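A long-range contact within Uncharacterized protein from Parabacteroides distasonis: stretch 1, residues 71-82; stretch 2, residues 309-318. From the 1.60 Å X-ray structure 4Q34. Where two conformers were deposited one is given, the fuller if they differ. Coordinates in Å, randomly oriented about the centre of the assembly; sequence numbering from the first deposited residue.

Stretch 1, residues 71-82: GFQNIFLRRRFC
Stretch 2, residues 309-318: VADLLSEWLH

Two helices meet here across at least 231 residues of sequence. Residues 72-78 form a short helix with Gly71 at its N-cap position, and 309-318 lie within a longer helix that extends beyond both ends of the stretch. Their N-to-C directions differ by 44° (signed crossing angle -44°), and the axes come no closer than 11.2 Å. Across that spacing the aromatic rings of stretch 1 reach the second helix, and the contact buries 418 Å² in total. In register, the CA of Phe72 lies 7.3 Å from the CA of Ala310.

Ala310 gives up the most surface, 61 Å². Its CB points toward stretch 1 and is met by three apolar side chains, Phe72 CE1 at 3.7 Å, Ile75 CG2 at 3.8 Å and Phe76 CZ at 3.8 Å, with the Arg79 guanidinium as a fourth neighbour. The rule is small against large: one methyl serves as the floor on which several bulky groups converge. Phe72, Ile75 and Phe76 follow the i, i+3, i+4 spacing of a helical face, all with chi1 in m.

Phe72 (chi1 -83°, chi2 15°) has 55 Å² covered. The edge of its ring meets Val309, CZ to CG1 4.1 Å, while CE2 lies 4.2 Å from Leu313 CD2. Phe76 has a very different chi2, -78°, and sends CZ to 3.8 Å from the same Leu313 CD2, so that methyl is shared by the two rings. Leu313 adopts chi1 t and chi2 p. The Phe76 edge also approaches the backbone, with CZ 3.7 Å from Ala310 O.

Arg79, the first residue to leave helical phi/psi (-84/10), makes all the hydrogen bonds across the contact and has 58 Å² covered. An m, t, t side chain with chi4 at -155° carries its guanidinium to the second helix, where one face lies over Ala310 CB, 4.1 Å from Arg79 NH1. The edge of the group is left for polar partners. Arg79 NH1 donates to Ser314 OG at 3.0 Å, and both Arg79 NH1 (3.0 Å) and Arg79 NH2 (2.9 Å) donate to Asp311 OD1, making a salt bridge through a single carboxylate oxygen. Asp311 (chi1 -70°) has its CA-to-CB bond directed away, yet its end comes back within reach; Ser314, also m, points toward stretch 1.

Past the helix, Arg80 takes a left-handed conformation (77/24) and Phe81 an extended one (-92/141), while Phe81 N still bonds to Phe76 O at 3.0 Å. Phe81 (chi1 -67°, chi2 86°) then places CZ 3.9 Å from CD1 of Leu317 (m, t), extending the apolar contact one turn beyond Leu313.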

# COMPACT_ATOMS: atom_id res chain seq x y z
N GLY A 71 14.80 1.26 6.00
CA GLY A 71 14.48 2.65 5.88
C GLY A 71 13.98 3.25 7.17
O GLY A 71 14.01 2.62 8.26
N PHE A 72 13.52 4.50 7.05
CA PHE A 72 13.08 5.29 8.20
C PHE A 72 11.93 4.63 8.97
O PHE A 72 11.82 4.79 10.18
CB PHE A 72 12.66 6.71 7.74
CG PHE A 72 13.82 7.67 7.59
CD1 PHE A 72 15.14 7.23 7.54
CD2 PHE A 72 13.59 9.04 7.54
CE1 PHE A 72 16.18 8.15 7.39
CE2 PHE A 72 14.62 9.95 7.40
CZ PHE A 72 15.93 9.50 7.35
N GLN A 73 11.07 3.90 8.26
CA GLN A 73 10.00 3.18 8.93
C GLN A 73 10.55 2.32 10.10
O GLN A 73 10.02 2.34 11.22
CB GLN A 73 9.25 2.29 7.94
CG GLN A 73 8.10 1.52 8.61
CD GLN A 73 7.24 0.76 7.62
OE1 GLN A 73 7.70 0.35 6.58
NE2 GLN A 73 5.94 0.65 7.92
N ASN A 74 11.58 1.52 9.80
CA ASN A 74 12.21 0.65 10.78
C ASN A 74 13.14 1.41 11.73
O ASN A 74 13.13 1.16 12.96
CB ASN A 74 13.00 -0.45 10.10
CG ASN A 74 12.13 -1.52 9.46
OD1 ASN A 74 10.96 -1.29 9.10
ND2 ASN A 74 12.70 -2.69 9.31
N ILE A 75 13.93 2.32 11.17
CA ILE A 75 14.92 3.04 11.96
C ILE A 75 14.28 3.86 13.08
O ILE A 75 14.73 3.82 14.22
CB ILE A 75 15.76 3.95 11.06
CG1 ILE A 75 16.62 3.11 10.13
CG2 ILE A 75 16.65 4.92 11.88
CD1 ILE A 75 17.21 3.87 8.96
N PHE A 76 13.23 4.61 12.77
CA PHE A 76 12.59 5.44 13.78
C PHE A 76 11.70 4.67 14.73
O PHE A 76 11.60 5.06 15.88
CB PHE A 76 11.93 6.68 13.16
CG PHE A 76 12.96 7.69 12.76
CD1 PHE A 76 13.55 8.51 13.73
CD2 PHE A 76 13.49 7.70 11.48
CE1 PHE A 76 14.55 9.38 13.41
CE2 PHE A 76 14.52 8.58 11.12
CZ PHE A 76 15.06 9.41 12.09
N LEU A 77 11.13 3.54 14.27
CA LEU A 77 10.41 2.65 15.17
C LEU A 77 11.37 2.09 16.21
O LEU A 77 11.05 2.03 17.40
CB LEU A 77 9.78 1.51 14.37
CG LEU A 77 8.94 0.53 15.18
CD1 LEU A 77 7.79 1.25 15.86
CD2 LEU A 77 8.45 -0.59 14.27
N ARG A 78 12.56 1.70 15.77
CA ARG A 78 13.60 1.18 16.68
C ARG A 78 14.03 2.22 17.71
O ARG A 78 14.37 1.88 18.86
CB ARG A 78 14.79 0.65 15.88
CG ARG A 78 15.78 -0.06 16.77
CD ARG A 78 16.86 -0.75 15.93
NE ARG A 78 16.29 -1.89 15.21
CZ ARG A 78 16.13 -1.93 13.89
NH1 ARG A 78 16.56 -0.94 13.13
NH2 ARG A 78 15.58 -3.02 13.35
N ARG A 79 13.99 3.47 17.33
CA ARG A 79 14.32 4.61 18.18
C ARG A 79 13.16 5.09 19.05
O ARG A 79 13.21 6.17 19.64
CB ARG A 79 14.86 5.73 17.30
CG ARG A 79 16.17 5.36 16.63
CD ARG A 79 16.73 6.40 15.69
NE ARG A 79 17.92 5.85 15.03
CZ ARG A 79 18.92 6.55 14.51
NH1 ARG A 79 18.92 7.88 14.53
NH2 ARG A 79 19.94 5.88 13.97
N ARG A 80 12.10 4.29 19.05
CA ARG A 80 10.94 4.41 19.93
C ARG A 80 9.94 5.49 19.55
O ARG A 80 9.23 5.99 20.41
CB ARG A 80 11.35 4.54 21.39
CG ARG A 80 12.13 3.34 21.90
CD ARG A 80 12.06 3.22 23.43
NE ARG A 80 11.64 4.48 24.05
CZ ARG A 80 12.44 5.47 24.46
NH1 ARG A 80 13.76 5.37 24.38
NH2 ARG A 80 11.90 6.56 24.98
N PHE A 81 9.92 5.88 18.27
CA PHE A 81 8.87 6.75 17.77
C PHE A 81 7.72 5.90 17.20
O PHE A 81 7.96 4.90 16.49
CB PHE A 81 9.35 7.67 16.66
CG PHE A 81 10.34 8.72 17.09
CD1 PHE A 81 11.70 8.41 17.13
CD2 PHE A 81 9.94 10.01 17.42
CE1 PHE A 81 12.62 9.37 17.49
CE2 PHE A 81 10.87 10.98 17.75
CZ PHE A 81 12.22 10.65 17.78
N CYS A 82 6.48 6.35 17.46
CA CYS A 82 5.34 5.91 16.65
C CYS A 82 5.54 6.43 15.26
O CYS A 82 5.85 7.61 15.08
CB CYS A 82 4.00 6.43 17.18
SG CYS A 82 3.66 5.90 18.86
N VAL A 309 21.94 9.98 7.88
CA VAL A 309 20.90 10.99 7.57
C VAL A 309 19.87 10.98 8.74
O VAL A 309 19.50 12.03 9.26
CB VAL A 309 20.25 10.69 6.21
CG1 VAL A 309 19.11 11.65 5.94
CG2 VAL A 309 21.28 10.79 5.05
N ALA A 310 19.53 9.78 9.19
CA ALA A 310 18.59 9.61 10.31
C ALA A 310 19.17 10.21 11.59
O ALA A 310 18.46 10.86 12.34
CB ALA A 310 18.24 8.14 10.51
N ASP A 311 20.47 10.03 11.84
CA ASP A 311 21.07 10.61 13.02
C ASP A 311 20.95 12.15 13.08
O ASP A 311 20.75 12.74 14.15
CB ASP A 311 22.56 10.22 13.14
CG ASP A 311 22.78 8.74 13.47
OD1 ASP A 311 21.85 8.04 13.92
OD2 ASP A 311 23.92 8.26 13.26
N LEU A 312 21.09 12.78 11.92
CA LEU A 312 20.94 14.23 11.81
C LEU A 312 19.54 14.63 12.17
O LEU A 312 19.33 15.59 12.93
CB LEU A 312 21.21 14.73 10.39
CG LEU A 312 22.66 14.91 9.98
CD1 LEU A 312 22.64 15.24 8.50
CD2 LEU A 312 23.33 16.00 10.80
N LEU A 313 18.57 13.91 11.64
CA LEU A 313 17.19 14.18 12.01
C LEU A 313 16.94 13.95 13.53
O LEU A 313 16.30 14.79 14.18
CB LEU A 313 16.21 13.36 11.16
CG LEU A 313 14.72 13.57 11.45
CD1 LEU A 313 14.27 15.02 11.37
CD2 LEU A 313 13.91 12.66 10.54
N SER A 314 17.40 12.83 14.07
CA SER A 314 17.22 12.56 15.53
C SER A 314 17.82 13.70 16.36
O SER A 314 17.28 14.09 17.36
CB SER A 314 17.90 11.27 15.95
OG SER A 314 17.20 10.12 15.50
N GLU A 315 18.97 14.22 15.94
CA GLU A 315 19.61 15.28 16.64
C GLU A 315 18.72 16.53 16.69
O GLU A 315 18.53 17.15 17.74
CB GLU A 315 21.01 15.59 15.99
CG GLU A 315 21.76 16.75 16.61
CD GLU A 315 23.14 16.98 15.98
OE1 GLU A 315 23.14 17.42 14.84
OE2 GLU A 315 24.17 16.75 16.66
N TRP A 316 18.20 16.92 15.53
CA TRP A 316 17.32 18.10 15.44
C TRP A 316 16.08 17.89 16.29
O TRP A 316 15.67 18.78 17.02
CB TRP A 316 16.94 18.31 14.00
CG TRP A 316 16.19 19.53 13.75
CD1 TRP A 316 16.67 20.80 13.68
CD2 TRP A 316 14.78 19.62 13.52
NE1 TRP A 316 15.63 21.68 13.43
CE2 TRP A 316 14.48 20.99 13.33
CE3 TRP A 316 13.76 18.69 13.49
CZ2 TRP A 316 13.18 21.43 13.05
CZ3 TRP A 316 12.47 19.14 13.20
CH2 TRP A 316 12.21 20.51 12.99
N LEU A 317 15.47 16.73 16.14
CA LEU A 317 14.27 16.43 16.92
C LEU A 317 14.60 16.60 18.40
O LEU A 317 13.83 17.18 19.16
CB LEU A 317 13.78 15.03 16.63
CG LEU A 317 13.20 14.76 15.24
CD1 LEU A 317 12.96 13.27 15.03
CD2 LEU A 317 11.95 15.59 15.01
N HIS A 318 15.79 16.15 18.82
CA HIS A 318 16.16 16.26 20.20
C HIS A 318 16.30 17.72 20.64
O HIS A 318 15.80 18.11 21.70
CB HIS A 318 17.45 15.50 20.46
CG HIS A 318 17.85 15.54 21.88
ND1 HIS A 318 17.19 14.82 22.85
CD2 HIS A 318 18.74 16.32 22.52
CE1 HIS A 318 17.72 15.10 24.02
NE2 HIS A 318 18.67 16.00 23.85